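Local coordinates for protein YibA (Escherichia coli, PDB 1OYZ) that is of unknown function but is built from HEAT-like helical repeats, with an oxidoreductase activity only tentatively assigned to it, at residues D192-F197 / S217-K222; V208-I213 / D239-A244; R223-L228 / G246-K251. All blocks are in the same frame, centred on the assembly; numbering follows the deposited sequence.

Contact 1: D192-F197 / S217-K222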
ATOM      1  N   ASP A 192     -12.820  14.246  11.745  1.00 41.35           N
ATOM      2  CA  ASP A 192     -11.518  14.571  11.204  1.00 40.56           C
ATOM      3  C   ASP A 192     -11.228  13.984   9.826  1.00 38.30           C
ATOM      4  O   ASP A 192     -10.663  14.651   8.960  1.00 37.03           O
ATOM      5  CB  ASP A 192     -10.420  14.137  12.176  1.00 44.09           C
ATOM      6  CG  ASP A 192     -10.484  14.879  13.507  1.00 47.10           C
ATOM      7  OD1 ASP A 192     -11.453  14.685  14.288  1.00 48.44           O
ATOM      8  OD2 ASP A 192      -9.551  15.657  13.761  1.00 45.92           O
ATOM      9  N   ILE A 193     -11.599  12.727   9.627  1.00 39.11           N
ATOM     10  CA  ILE A 193     -11.351  12.075   8.355  1.00 37.06           C
ATOM     11  C   ILE A 193     -12.271  12.687   7.308  1.00 33.97           C
ATOM     12  O   ILE A 193     -11.854  12.972   6.190  1.00 31.36           O
ATOM     13  CB  ILE A 193     -11.548  10.538   8.461  1.00 40.01           C
ATOM     14  CG1 ILE A 193     -12.984  10.195   8.819  1.00 44.31           C
ATOM     15  CG2 ILE A 193     -10.632   9.967   9.531  1.00 39.93           C
ATOM     16  CD1 ILE A 193     -13.902  10.072   7.591  1.00 49.08           C
ATOM     17  N   ARG A 194     -13.522  12.921   7.661  1.00 31.95           N
ATOM     18  CA  ARG A 194     -14.390  13.535   6.684  1.00 32.99           C
ATOM     19  C   ARG A 194     -13.839  14.887   6.265  1.00 32.52           C
ATOM     20  O   ARG A 194     -13.706  15.172   5.067  1.00 31.92           O
ATOM     21  CB  ARG A 194     -15.793  13.661   7.234  1.00 34.47           C
ATOM     22  CG  ARG A 194     -16.510  12.376   7.124  1.00 38.10           C
ATOM     23  CD  ARG A 194     -17.903  12.510   7.582  1.00 43.10           C
ATOM     24  NE  ARG A 194     -18.486  11.201   7.799  1.00 45.71           N
ATOM     25  CZ  ARG A 194     -19.786  10.983   7.915  1.00 47.22           C
ATOM     26  NH1 ARG A 194     -20.635  12.004   7.822  1.00 47.17           N
ATOM     27  NH2 ARG A 194     -20.231   9.752   8.119  1.00 45.21           N
ATOM     28  N   ASP A 195     -13.472  15.717   7.239  1.00 32.56           N
ATOM     29  CA  ASP A 195     -12.942  17.025   6.887  1.00 31.83           C
ATOM     30  C   ASP A 195     -11.673  16.885   6.050  1.00 29.30           C
ATOM     31  O   ASP A 195     -11.456  17.669   5.122  1.00 29.55           O
ATOM     32  CB  ASP A 195     -12.693  17.889   8.149  1.00 34.24           C
ATOM     33  CG  ASP A 195     -13.981  18.133   8.962  1.00 38.64           C
ATOM     34  OD1 ASP A 195     -15.069  18.161   8.352  1.00 37.42           O
ATOM     35  OD2 ASP A 195     -13.907  18.304  10.207  1.00 40.89           O
ATOM     36  N   CYS A 196     -10.826  15.896   6.336  1.00 27.49           N
ATOM     37  CA  CYS A 196      -9.620  15.784   5.504  1.00 26.57           C
ATOM     38  C   CYS A 196     -10.033  15.364   4.098  1.00 25.95           C
ATOM     39  O   CYS A 196      -9.452  15.839   3.136  1.00 26.29           O
ATOM     40  CB  CYS A 196      -8.608  14.782   6.081  1.00 28.87           C
ATOM     41  SG  CYS A 196      -7.738  15.380   7.591  1.00 36.41           S
ATOM     42  N   PHE A 197     -11.040  14.497   3.976  1.00 23.48           N
ATOM     43  CA  PHE A 197     -11.467  14.101   2.652  1.00 28.28           C
ATOM     44  C   PHE A 197     -12.037  15.305   1.870  1.00 28.41           C
ATOM     45  O   PHE A 197     -11.687  15.483   0.697  1.00 30.43           O
ATOM     46  CB  PHE A 197     -12.480  12.953   2.733  1.00 33.22           C
ATOM     47  CG  PHE A 197     -11.847  11.593   2.937  1.00 32.06           C
ATOM     48  CD1 PHE A 197     -10.489  11.472   3.207  1.00 35.55           C
ATOM     49  CD2 PHE A 197     -12.604  10.448   2.851  1.00 34.55           C
ATOM     50  CE1 PHE A 197      -9.890  10.220   3.383  1.00 38.02           C
ATOM     51  CE2 PHE A 197     -12.022   9.181   3.027  1.00 37.20           C
ATOM     52  CZ  PHE A 197     -10.658   9.065   3.292  1.00 36.84           C
ATOM     53  N   SER A 217     -18.531   9.772  -0.439  1.00 28.78           N
ATOM     54  CA  SER A 217     -19.819   9.235  -0.849  1.00 29.34           C
ATOM     55  C   SER A 217     -20.262   8.027   0.003  1.00 32.83           C
ATOM     56  O   SER A 217     -21.416   7.943   0.399  1.00 31.79           O
ATOM     57  CB  SER A 217     -19.793   8.873  -2.335  1.00 27.05           C
ATOM     58  OG  SER A 217     -19.270   9.930  -3.095  1.00 22.48           O
ATOM     59  N   TYR A 218     -19.367   7.089   0.291  1.00 36.06           N
ATOM     60  CA  TYR A 218     -19.786   5.965   1.115  1.00 39.35           C
ATOM     61  C   TYR A 218     -20.297   6.480   2.466  1.00 39.68           C
ATOM     62  O   TYR A 218     -21.249   5.939   3.033  1.00 38.76           O
ATOM     63  CB  TYR A 218     -18.638   4.954   1.292  1.00 43.46           C
ATOM     64  CG  TYR A 218     -18.546   3.990   0.123  1.00 50.59           C
ATOM     65  CD1 TYR A 218     -18.226   4.444  -1.170  1.00 52.63           C
ATOM     66  CD2 TYR A 218     -18.839   2.630   0.291  1.00 52.34           C
ATOM     67  CE1 TYR A 218     -18.206   3.565  -2.269  1.00 54.85           C
ATOM     68  CE2 TYR A 218     -18.825   1.744  -0.800  1.00 54.52           C
ATOM     69  CZ  TYR A 218     -18.512   2.215  -2.075  1.00 55.25           C
ATOM     70  OH  TYR A 218     -18.530   1.343  -3.149  1.00 57.61           O
ATOM     71  N   ARG A 219     -19.672   7.544   2.955  1.00 39.86           N
ATOM     72  CA  ARG A 219     -20.056   8.171   4.215  1.00 41.95           C
ATOM     73  C   ARG A 219     -21.320   9.041   4.064  1.00 42.52           C
ATOM     74  O   ARG A 219     -21.747   9.661   5.037  1.00 42.84           O
ATOM     75  CB  ARG A 219     -18.915   9.060   4.734  1.00 45.97           C
ATOM     76  CG  ARG A 219     -17.517   8.430   4.711  1.00 50.10           C
ATOM     77  CD  ARG A 219     -17.313   7.484   5.868  1.00 55.37           C
ATOM     78  NE  ARG A 219     -16.218   6.528   5.657  1.00 58.96           N
ATOM     79  CZ  ARG A 219     -14.939   6.844   5.460  1.00 58.07           C
ATOM     80  NH1 ARG A 219     -14.559   8.114   5.436  1.00 59.22           N
ATOM     81  NH2 ARG A 219     -14.036   5.876   5.300  1.00 59.12           N
ATOM     82  N   LYS A 220     -21.898   9.132   2.861  1.00 40.58           N
ATOM     83  CA  LYS A 220     -23.121   9.928   2.667  1.00 39.98           C
ATOM     84  C   LYS A 220     -22.951  11.420   3.050  1.00 38.91           C
ATOM     85  O   LYS A 220     -23.887  12.065   3.520  1.00 38.34           O
ATOM     86  CB  LYS A 220     -24.249   9.335   3.520  1.00 42.22           C
ATOM     87  CG  LYS A 220     -24.377   7.806   3.433  1.00 45.04           C
ATOM     88  CD  LYS A 220     -25.358   7.385   2.338  1.00 47.47           C
ATOM     89  CE  LYS A 220     -25.329   5.872   2.069  1.00 48.40           C
ATOM     90  NZ  LYS A 220     -24.051   5.449   1.398  1.00 49.95           N
ATOM     91  N   ASP A 221     -21.761  11.955   2.853  1.00 35.98           N
ATOM     92  CA  ASP A 221     -21.464  13.336   3.198  1.00 34.88           C
ATOM     93  C   ASP A 221     -21.706  14.221   1.967  1.00 33.25           C
ATOM     94  O   ASP A 221     -20.954  14.183   0.995  1.00 31.16           O
ATOM     95  CB  ASP A 221     -20.011  13.396   3.685  1.00 34.65           C
ATOM     96  CG  ASP A 221     -19.644  14.721   4.329  1.00 37.53           C
ATOM     97  OD1 ASP A 221     -18.889  14.681   5.335  1.00 35.22           O
ATOM     98  OD2 ASP A 221     -20.079  15.777   3.822  1.00 36.48           O
ATOM     99  N   LYS A 222     -22.760  15.023   2.032  1.00 31.16           N
ATOM    100  CA  LYS A 222     -23.135  15.870   0.918  1.00 32.36           C
ATOM    101  C   LYS A 222     -22.145  16.930   0.497  1.00 29.96           C
ATOM    102  O   LYS A 222     -22.309  17.546  -0.547  1.00 31.56           O
ATOM    103  CB  LYS A 222     -24.531  16.439   1.186  1.00 34.55           C
ATOM    104  CG  LYS A 222     -25.565  15.327   1.020  1.00 37.19           C
ATOM    105  CD  LYS A 222     -26.862  15.523   1.807  1.00 40.15           C
ATOM    106  CE  LYS A 222     -27.880  14.462   1.406  1.00 38.79           C
ATOM    107  NZ  LYS A 222     -29.104  14.574   2.203  1.00 40.84           N
TER
HETATM  108  O   HOH W   1     -22.972  12.280   6.935  1.00 44.06           O

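Contact 2: V208-I213 / D239-A244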
ATOM      1  N   VAL A 208      -5.770  10.842  -5.520  1.00 27.18           N
ATOM      2  CA  VAL A 208      -6.213  11.189  -4.169  1.00 25.41           C
ATOM      3  C   VAL A 208      -7.667  11.722  -4.224  1.00 23.08           C
ATOM      4  O   VAL A 208      -8.493  11.343  -3.410  1.00 22.53           O
ATOM      5  CB  VAL A 208      -5.253  12.254  -3.490  1.00 23.05           C
ATOM      6  CG1 VAL A 208      -5.830  12.695  -2.159  1.00 20.50           C
ATOM      7  CG2 VAL A 208      -3.866  11.636  -3.244  1.00 24.90           C
ATOM      8  N   ARG A 209      -7.972  12.578  -5.188  1.00 26.06           N
ATOM      9  CA  ARG A 209      -9.326  13.128  -5.302  1.00 27.06           C
ATOM     10  C   ARG A 209     -10.330  12.003  -5.450  1.00 27.17           C
ATOM     11  O   ARG A 209     -11.431  12.036  -4.883  1.00 29.41           O
ATOM     12  CB  ARG A 209      -9.445  14.050  -6.511  1.00 32.50           C
ATOM     13  CG  ARG A 209      -8.735  15.383  -6.410  1.00 40.86           C
ATOM     14  CD  ARG A 209      -8.968  16.198  -7.699  1.00 44.10           C
ATOM     15  NE  ARG A 209     -10.388  16.478  -7.872  1.00 52.05           N
ATOM     16  CZ  ARG A 209     -11.131  16.135  -8.931  1.00 52.86           C
ATOM     17  NH1 ARG A 209     -10.611  15.478  -9.963  1.00 53.43           N
ATOM     18  NH2 ARG A 209     -12.417  16.460  -8.953  1.00 53.16           N
ATOM     19  N   ILE A 210      -9.959  10.986  -6.220  1.00 27.15           N
ATOM     20  CA  ILE A 210     -10.862   9.850  -6.403  1.00 26.14           C
ATOM     21  C   ILE A 210     -11.143   9.124  -5.108  1.00 26.48           C
ATOM     22  O   ILE A 210     -12.298   8.823  -4.816  1.00 27.94           O
ATOM     23  CB  ILE A 210     -10.326   8.868  -7.465  1.00 26.19           C
ATOM     24  CG1 ILE A 210     -10.543   9.470  -8.859  1.00 24.07           C
ATOM     25  CG2 ILE A 210     -11.030   7.528  -7.340  1.00 27.35           C
ATOM     26  CD1 ILE A 210      -9.661   8.848  -9.955  1.00 28.24           C
ATOM     27  N   GLU A 211     -10.109   8.839  -4.308  1.00 27.58           N
ATOM     28  CA  GLU A 211     -10.350   8.166  -3.028  1.00 25.96           C
ATOM     29  C   GLU A 211     -11.202   9.039  -2.071  1.00 26.28           C
ATOM     30  O   GLU A 211     -12.021   8.519  -1.295  1.00 24.40           O
ATOM     31  CB  GLU A 211      -9.018   7.790  -2.340  1.00 29.21           C
ATOM     32  CG  GLU A 211      -8.213   6.603  -3.019  1.00 37.09           C
ATOM     33  CD  GLU A 211      -8.863   5.235  -2.871  1.00 37.55           C
ATOM     34  OE1 GLU A 211      -9.496   5.040  -1.804  1.00 37.93           O
ATOM     35  OE2 GLU A 211      -8.716   4.328  -3.777  1.00 41.55           O
ATOM     36  N   ALA A 212     -10.994  10.358  -2.112  1.00 26.04           N
ATOM     37  CA  ALA A 212     -11.762  11.282  -1.260  1.00 24.88           C
ATOM     38  C   ALA A 212     -13.233  11.230  -1.691  1.00 24.44           C
ATOM     39  O   ALA A 212     -14.146  11.145  -0.862  1.00 26.26           O
ATOM     40  CB  ALA A 212     -11.209  12.713  -1.397  1.00 26.51           C
ATOM     41  N   ILE A 213     -13.451  11.263  -2.995  1.00 25.18           N
ATOM     42  CA  ILE A 213     -14.802  11.182  -3.529  1.00 24.93           C
ATOM     43  C   ILE A 213     -15.492   9.885  -3.135  1.00 26.46           C
ATOM     44  O   ILE A 213     -16.649   9.894  -2.683  1.00 24.09           O
ATOM     45  CB  ILE A 213     -14.796  11.305  -5.064  1.00 25.54           C
ATOM     46  CG1 ILE A 213     -14.396  12.738  -5.442  1.00 24.02           C
ATOM     47  CG2 ILE A 213     -16.178  10.945  -5.623  1.00 26.77           C
ATOM     48  CD1 ILE A 213     -14.036  12.937  -6.861  1.00 20.40           C
ATOM     49  N   ASP A 239     -15.404   5.248 -13.636  1.00 39.68           N
ATOM     50  CA  ASP A 239     -16.386   4.303 -13.170  1.00 38.99           C
ATOM     51  C   ASP A 239     -16.663   4.430 -11.685  1.00 38.02           C
ATOM     52  O   ASP A 239     -17.811   4.327 -11.243  1.00 36.52           O
ATOM     53  CB  ASP A 239     -15.928   2.897 -13.546  1.00 41.96           C
ATOM     54  CG  ASP A 239     -16.178   2.585 -15.021  1.00 42.25           C
ATOM     55  OD1 ASP A 239     -16.347   3.522 -15.819  1.00 40.66           O
ATOM     56  OD2 ASP A 239     -16.202   1.395 -15.374  1.00 46.18           O
ATOM     57  N   ASP A 240     -15.602   4.653 -10.923  1.00 36.05           N
ATOM     58  CA  ASP A 240     -15.708   4.844  -9.483  1.00 35.83           C
ATOM     59  C   ASP A 240     -16.601   6.084  -9.175  1.00 33.93           C
ATOM     60  O   ASP A 240     -17.315   6.094  -8.186  1.00 31.90           O
ATOM     61  CB  ASP A 240     -14.306   5.086  -8.868  1.00 37.62           C
ATOM     62  CG  ASP A 240     -13.482   3.785  -8.656  1.00 37.38           C
ATOM     63  OD1 ASP A 240     -13.846   2.975  -7.790  1.00 37.56           O
ATOM     64  OD2 ASP A 240     -12.456   3.589  -9.344  1.00 36.39           O
ATOM     65  N   ILE A 241     -16.543   7.121 -10.010  1.00 32.25           N
ATOM     66  CA  ILE A 241     -17.335   8.320  -9.760  1.00 33.16           C
ATOM     67  C   ILE A 241     -18.807   8.000  -9.929  1.00 32.64           C
ATOM     68  O   ILE A 241     -19.645   8.352  -9.092  1.00 32.74           O
ATOM     69  CB  ILE A 241     -16.869   9.495 -10.688  1.00 36.25           C
ATOM     70  CG1 ILE A 241     -15.812  10.320  -9.946  1.00 36.66           C
ATOM     71  CG2 ILE A 241     -18.033  10.419 -11.090  1.00 35.54           C
ATOM     72  CD1 ILE A 241     -14.690   9.502  -9.380  1.00 39.20           C
ATOM     73  N   ILE A 242     -19.114   7.274 -10.989  1.00 32.35           N
ATOM     74  CA  ILE A 242     -20.485   6.887 -11.245  1.00 32.53           C
ATOM     75  C   ILE A 242     -20.970   6.035 -10.090  1.00 31.73           C
ATOM     76  O   ILE A 242     -22.074   6.213  -9.583  1.00 31.76           O
ATOM     77  CB  ILE A 242     -20.566   6.108 -12.554  1.00 33.92           C
ATOM     78  CG1 ILE A 242     -19.955   6.969 -13.659  1.00 30.81           C
ATOM     79  CG2 ILE A 242     -22.034   5.709 -12.845  1.00 32.03           C
ATOM     80  CD1 ILE A 242     -20.005   6.325 -15.061  1.00 31.71           C
ATOM     81  N   GLU A 243     -20.115   5.132  -9.642  1.00 32.34           N
ATOM     82  CA  GLU A 243     -20.455   4.251  -8.542  1.00 33.71           C
ATOM     83  C   GLU A 243     -20.664   5.022  -7.220  1.00 33.26           C
ATOM     84  O   GLU A 243     -21.577   4.709  -6.435  1.00 30.67           O
ATOM     85  CB  GLU A 243     -19.346   3.223  -8.373  1.00 40.30           C
ATOM     86  CG  GLU A 243     -19.456   2.418  -7.109  1.00 47.74           C
ATOM     87  CD  GLU A 243     -20.584   1.447  -7.180  1.00 52.19           C
ATOM     88  OE1 GLU A 243     -20.809   0.696  -6.197  1.00 56.74           O
ATOM     89  OE2 GLU A 243     -21.254   1.435  -8.236  1.00 57.29           O
ATOM     90  N   ALA A 244     -19.794   6.003  -6.970  1.00 31.45           N
ATOM     91  CA  ALA A 244     -19.888   6.841  -5.769  1.00 31.97           C
ATOM     92  C   ALA A 244     -21.219   7.607  -5.814  1.00 31.71           C
ATOM     93  O   ALA A 244     -21.885   7.793  -4.792  1.00 32.19           O
ATOM     94  CB  ALA A 244     -18.731   7.820  -5.723  1.00 31.43           C
TER

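Contact 3: R223-L228 / G246-K251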
ATOM      1  N   ARG A 223     -21.084  17.138   1.267  1.00 29.75           N
ATOM      2  CA  ARG A 223     -20.123  18.120   0.795  1.00 28.54           C
ATOM      3  C   ARG A 223     -19.409  17.632  -0.485  1.00 27.99           C
ATOM      4  O   ARG A 223     -18.693  18.402  -1.129  1.00 26.54           O
ATOM      5  CB  ARG A 223     -19.122  18.484   1.895  1.00 29.17           C
ATOM      6  CG  ARG A 223     -19.781  19.316   3.006  1.00 29.87           C
ATOM      7  CD  ARG A 223     -19.742  18.594   4.320  1.00 33.87           C
ATOM      8  NE  ARG A 223     -18.394  18.565   4.863  1.00 39.26           N
ATOM      9  CZ  ARG A 223     -17.991  17.763   5.844  1.00 42.29           C
ATOM     10  NH1 ARG A 223     -18.836  16.902   6.396  1.00 46.17           N
ATOM     11  NH2 ARG A 223     -16.752  17.840   6.295  1.00 44.31           N
ATOM     12  N   VAL A 224     -19.618  16.383  -0.898  1.00 25.91           N
ATOM     13  CA  VAL A 224     -18.947  15.938  -2.135  1.00 26.21           C
ATOM     14  C   VAL A 224     -19.782  16.300  -3.381  1.00 26.92           C
ATOM     15  O   VAL A 224     -19.280  16.315  -4.489  1.00 28.97           O
ATOM     16  CB  VAL A 224     -18.677  14.379  -2.114  1.00 25.76           C
ATOM     17  CG1 VAL A 224     -19.956  13.595  -2.489  1.00 24.71           C
ATOM     18  CG2 VAL A 224     -17.512  14.012  -3.051  1.00 25.33           C
ATOM     19  N   LEU A 225     -21.061  16.595  -3.192  1.00 30.62           N
ATOM     20  CA  LEU A 225     -21.954  16.897  -4.317  1.00 32.98           C
ATOM     21  C   LEU A 225     -21.437  17.737  -5.471  1.00 32.86           C
ATOM     22  O   LEU A 225     -21.513  17.345  -6.649  1.00 31.33           O
ATOM     23  CB  LEU A 225     -23.234  17.561  -3.822  1.00 36.95           C
ATOM     24  CG  LEU A 225     -24.437  16.649  -3.631  1.00 40.54           C
ATOM     25  CD1 LEU A 225     -24.653  15.786  -4.867  1.00 35.02           C
ATOM     26  CD2 LEU A 225     -24.191  15.780  -2.411  1.00 42.56           C
ATOM     27  N   SER A 226     -20.936  18.915  -5.149  1.00 31.43           N
ATOM     28  CA  SER A 226     -20.461  19.796  -6.209  1.00 33.25           C
ATOM     29  C   SER A 226     -19.388  19.164  -7.115  1.00 31.72           C
ATOM     30  O   SER A 226     -19.497  19.194  -8.337  1.00 31.36           O
ATOM     31  CB  SER A 226     -19.934  21.093  -5.594  1.00 32.91           C
ATOM     32  OG  SER A 226     -19.844  22.089  -6.594  1.00 38.97           O
ATOM     33  N   VAL A 227     -18.355  18.587  -6.518  1.00 32.13           N
ATOM     34  CA  VAL A 227     -17.293  17.987  -7.325  1.00 32.65           C
ATOM     35  C   VAL A 227     -17.841  16.761  -8.039  1.00 31.05           C
ATOM     36  O   VAL A 227     -17.546  16.512  -9.202  1.00 30.92           O
ATOM     37  CB  VAL A 227     -16.063  17.612  -6.438  1.00 33.08           C
ATOM     38  CG1 VAL A 227     -16.551  16.922  -5.180  1.00 37.21           C
ATOM     39  CG2 VAL A 227     -15.106  16.685  -7.197  1.00 33.01           C
ATOM     40  N   LEU A 228     -18.662  16.003  -7.345  1.00 31.74           N
ATOM     41  CA  LEU A 228     -19.226  14.818  -7.951  1.00 33.98           C
ATOM     42  C   LEU A 228     -19.968  15.223  -9.241  1.00 35.53           C
ATOM     43  O   LEU A 228     -19.747  14.642 -10.312  1.00 30.99           O
ATOM     44  CB  LEU A 228     -20.157  14.140  -6.950  1.00 34.68           C
ATOM     45  CG  LEU A 228     -20.472  12.658  -7.162  1.00 34.66           C
ATOM     46  CD1 LEU A 228     -19.192  11.875  -7.462  1.00 37.62           C
ATOM     47  CD2 LEU A 228     -21.167  12.117  -5.930  1.00 33.10           C
ATOM     48  N   GLY A 246     -23.975   6.597  -6.895  1.00 33.22           N
ATOM     49  CA  GLY A 246     -25.060   5.743  -6.418  1.00 31.84           C
ATOM     50  C   GLY A 246     -24.976   5.523  -4.916  1.00 34.21           C
ATOM     51  O   GLY A 246     -25.991   5.435  -4.215  1.00 34.79           O
ATOM     52  N   GLU A 247     -23.751   5.435  -4.417  1.00 34.07           N
ATOM     53  CA  GLU A 247     -23.516   5.237  -3.002  1.00 36.30           C
ATOM     54  C   GLU A 247     -23.911   6.452  -2.146  1.00 33.87           C
ATOM     55  O   GLU A 247     -24.436   6.279  -1.058  1.00 32.11           O
ATOM     56  CB  GLU A 247     -22.043   4.889  -2.763  1.00 40.05           C
ATOM     57  CG  GLU A 247     -21.666   3.468  -3.145  1.00 45.81           C
ATOM     58  CD  GLU A 247     -22.387   2.438  -2.292  1.00 51.97           C
ATOM     59  OE1 GLU A 247     -22.372   2.595  -1.036  1.00 55.17           O
ATOM     60  OE2 GLU A 247     -22.967   1.473  -2.873  1.00 53.74           O
ATOM     61  N   LEU A 248     -23.657   7.664  -2.636  1.00 33.17           N
ATOM     62  CA  LEU A 248     -23.981   8.880  -1.887  1.00 32.39           C
ATOM     63  C   LEU A 248     -25.450   8.927  -1.432  1.00 34.44           C
ATOM     64  O   LEU A 248     -25.748   9.437  -0.354  1.00 34.47           O
ATOM     65  CB  LEU A 248     -23.672  10.123  -2.717  1.00 31.10           C
ATOM     66  CG  LEU A 248     -24.045  11.475  -2.076  1.00 29.64           C
ATOM     67  CD1 LEU A 248     -23.205  11.707  -0.799  1.00 27.90           C
ATOM     68  CD2 LEU A 248     -23.787  12.580  -3.090  1.00 23.97           C
ATOM     69  N   GLY A 249     -26.358   8.381  -2.242  1.00 33.99           N
ATOM     70  CA  GLY A 249     -27.776   8.357  -1.868  1.00 34.64           C
ATOM     71  C   GLY A 249     -28.527   9.694  -1.881  1.00 34.04           C
ATOM     72  O   GLY A 249     -29.529   9.884  -1.173  1.00 31.75           O
ATOM     73  N   ASP A 250     -28.035  10.613  -2.701  1.00 33.88           N
ATOM     74  CA  ASP A 250     -28.613  11.946  -2.843  1.00 33.92           C
ATOM     75  C   ASP A 250     -29.285  12.035  -4.233  1.00 32.46           C
ATOM     76  O   ASP A 250     -28.607  11.996  -5.273  1.00 31.72           O
ATOM     77  CB  ASP A 250     -27.490  12.972  -2.698  1.00 33.72           C
ATOM     78  CG  ASP A 250     -27.994  14.406  -2.673  1.00 36.70           C
ATOM     79  OD1 ASP A 250     -27.433  15.183  -1.871  1.00 37.71           O
ATOM     80  OD2 ASP A 250     -28.917  14.758  -3.454  1.00 32.66           O
ATOM     81  N   LYS A 251     -30.608  12.164  -4.251  1.00 30.91           N
ATOM     82  CA  LYS A 251     -31.339  12.196  -5.518  1.00 30.24           C
ATOM     83  C   LYS A 251     -31.067  13.396  -6.395  1.00 32.03           C
ATOM     84  O   LYS A 251     -31.613  13.505  -7.488  1.00 32.31           O
ATOM     85  CB  LYS A 251     -32.833  12.060  -5.264  1.00 29.42           C
ATOM     86  CG  LYS A 251     -33.241  10.764  -4.555  1.00 31.20           C
ATOM     87  CD  LYS A 251     -34.781  10.640  -4.484  1.00 34.32           C
ATOM     88  CE  LYS A 251     -35.218   9.278  -3.959  1.00 35.29           C
ATOM     89  NZ  LYS A 251     -34.400   8.916  -2.750  1.00 39.20           N
TER

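Contact 1: D192-F197 / S217-K222
Arg194 lays its guanidinium against the backbone carbonyl of Arg219, the residue just past helix 206-218, with Arg219 O over one face of the flat group. The O atom is 3.4 Å from Arg194 NH2, yet the angle is poor and no hydrogen bond forms. The same NH2 rests 3.7 Å from Arg219 CB, and its charge is met by a salt bridge to Asp189. Farther back along the extended chain, Arg194 CD lies 3.3 Å from Asp221 OD1. That carboxylate crosses the arginine obliquely, its plane turned 58° from the guanidinium. Arg194 NH1 stays 4.0 Å from Asp221 OD1, beyond a salt bridge, though the opposite charges probably still attract; OD1 has its salt bridge with Arg223. A water, at a short 2.5 Å from Arg194 NH1, makes a weak link to Arg219 O.

The second arginine reaches the other way. Arg219 bends at its second torsion (chi2 -79°), which turns CD aside. At the far end NH1 lies 3.0 Å from Ile193 CD1, a tight approach in which the two side chains cross at about a right angle. NH1 is also 3.7 Å from Phe197 CE2, obliquely to the ring, although the ring and guanidinium planes differ by just 20°. Ile183 of helix 173-186 touches both Phe197 and Arg219, which ties this end of the contact to the preceding layer.

Lys220 gives the turn its shape: with positive phi and its N bonded to Ser217 O, it forms a Schellman motif that ends the helix and delivers Asp221 to Arg194. The capped helix end, packed on helix 191-200, belongs to the helix-turn-helix stacking of a HEAT-type α-α superhelix.

Contact 2: V208-I213 / D239-A244
Ile241 reaches from helix 239-248 toward Ile210 and Ile213 on helix 206-218, and its atoms divide the work. Ile241 CB, the branch point, is 5.3 Å from Ile213 CG2 and meets neither isoleucine. CG2 turns to the intervening helix, where it packs on Leu228 CD1. CG1 takes the other branch, at a chi1 of -92° that lies well off a staggered value, and it comes within 4.4 Å of Ile213 CG2. The tip, CD1, is the atom that does most of the touching. It lies 4.2 Å from Ile210 CG1, the two side chains crossing at about a right angle, and 4.3 Å from Ile213 CG2, so that one methyl is shared between two residues one helical turn apart.

The helices behind these side chains run nearly parallel, 18° between their directions and 10.0 Å between the axes of the short segments. They are separated in the chain by helix 225-232, and this pairing of every second helix, side by side and pointing the same way, is how a HEAT-type α-α superhelix stacks its layers. Helix 225-232 also seals one flank, since Ile213 touches Leu228 and Ile241 touches Leu232.

Spacing tightens toward the C-terminal end of the pair. Ile213 holds CG2 anti to its backbone N, which directs that methyl across the interface to Ala244 CB at 4.0 Å; the alanine, a single methyl, suits the point of nearest backbone approach. At the N-terminal end the chemistry shifts toward the surface. There Ile210 CG2 reaches Asp240 CB, 4.4 Å away, leaning on the carbon base of a solvent-exposed residue and not on its carboxylate.

Contact 3: R223-L228 / G246-K251
Leu248 drives its CD2 methyl among Val224, Leu225 and Leu228, a small apolar joint between the last turn of helix 239-248 and residues 224-228, which lead into helix 225-232, in the α-α superhelix of this HEAT-like protein. The approaches differ. Val224 and Leu228 each run antiparallel to Leu248, side chain beside side chain, with Val224 CG1 at 4.0 Å and Leu228 CD2 at 3.9 Å from Leu248 CD2. Leu225 instead lies slantwise to Leu248, and its CD2 comes to 3.3 Å from Leu248 CD2, tighter than usual for two methyls. With CG anti to its backbone N (chi1 177°), Leu248 extends its branches into this group. Just beyond, Gly249 leaves the helix with positive phi, a conformation that favours glycine, and the chain turns to bring in Asp250. An alanine at Leu225 would probably open a gap beside Leu248 CD2 and strip the apolar cover from the Asp250 carboxylate. That carboxylate is divided in its contacts: OD2 is hydrogen-bonded to Thr252 OG1, whereas OD1 sits 3.3 Å from Leu225 CD2.

How the contacts relate
The three contacts cluster together, their centres 10 to 12 Å apart, but their chemistry follows their place. Contact 2 joins helix 206-218 to helix 239-248 mainly through aliphatic side chains, an isoleucine-alanine core with the CB of exposed Asp240 at one edge. Contacts 1 and 3 lie at the exits of the same two helices, and each sets an aspartate-bearing turn against an earlier helix; in contact 1 polar, partly exposed arginines carry the contact, in contact 3 mostly buried leucines. The two turns are linked by a probable hydrogen bond from Lys220 NZ to Glu247 O, while Arg223 bridges to Asp195. Arg209 ties contact 2 to contact 3 by packing on Val227.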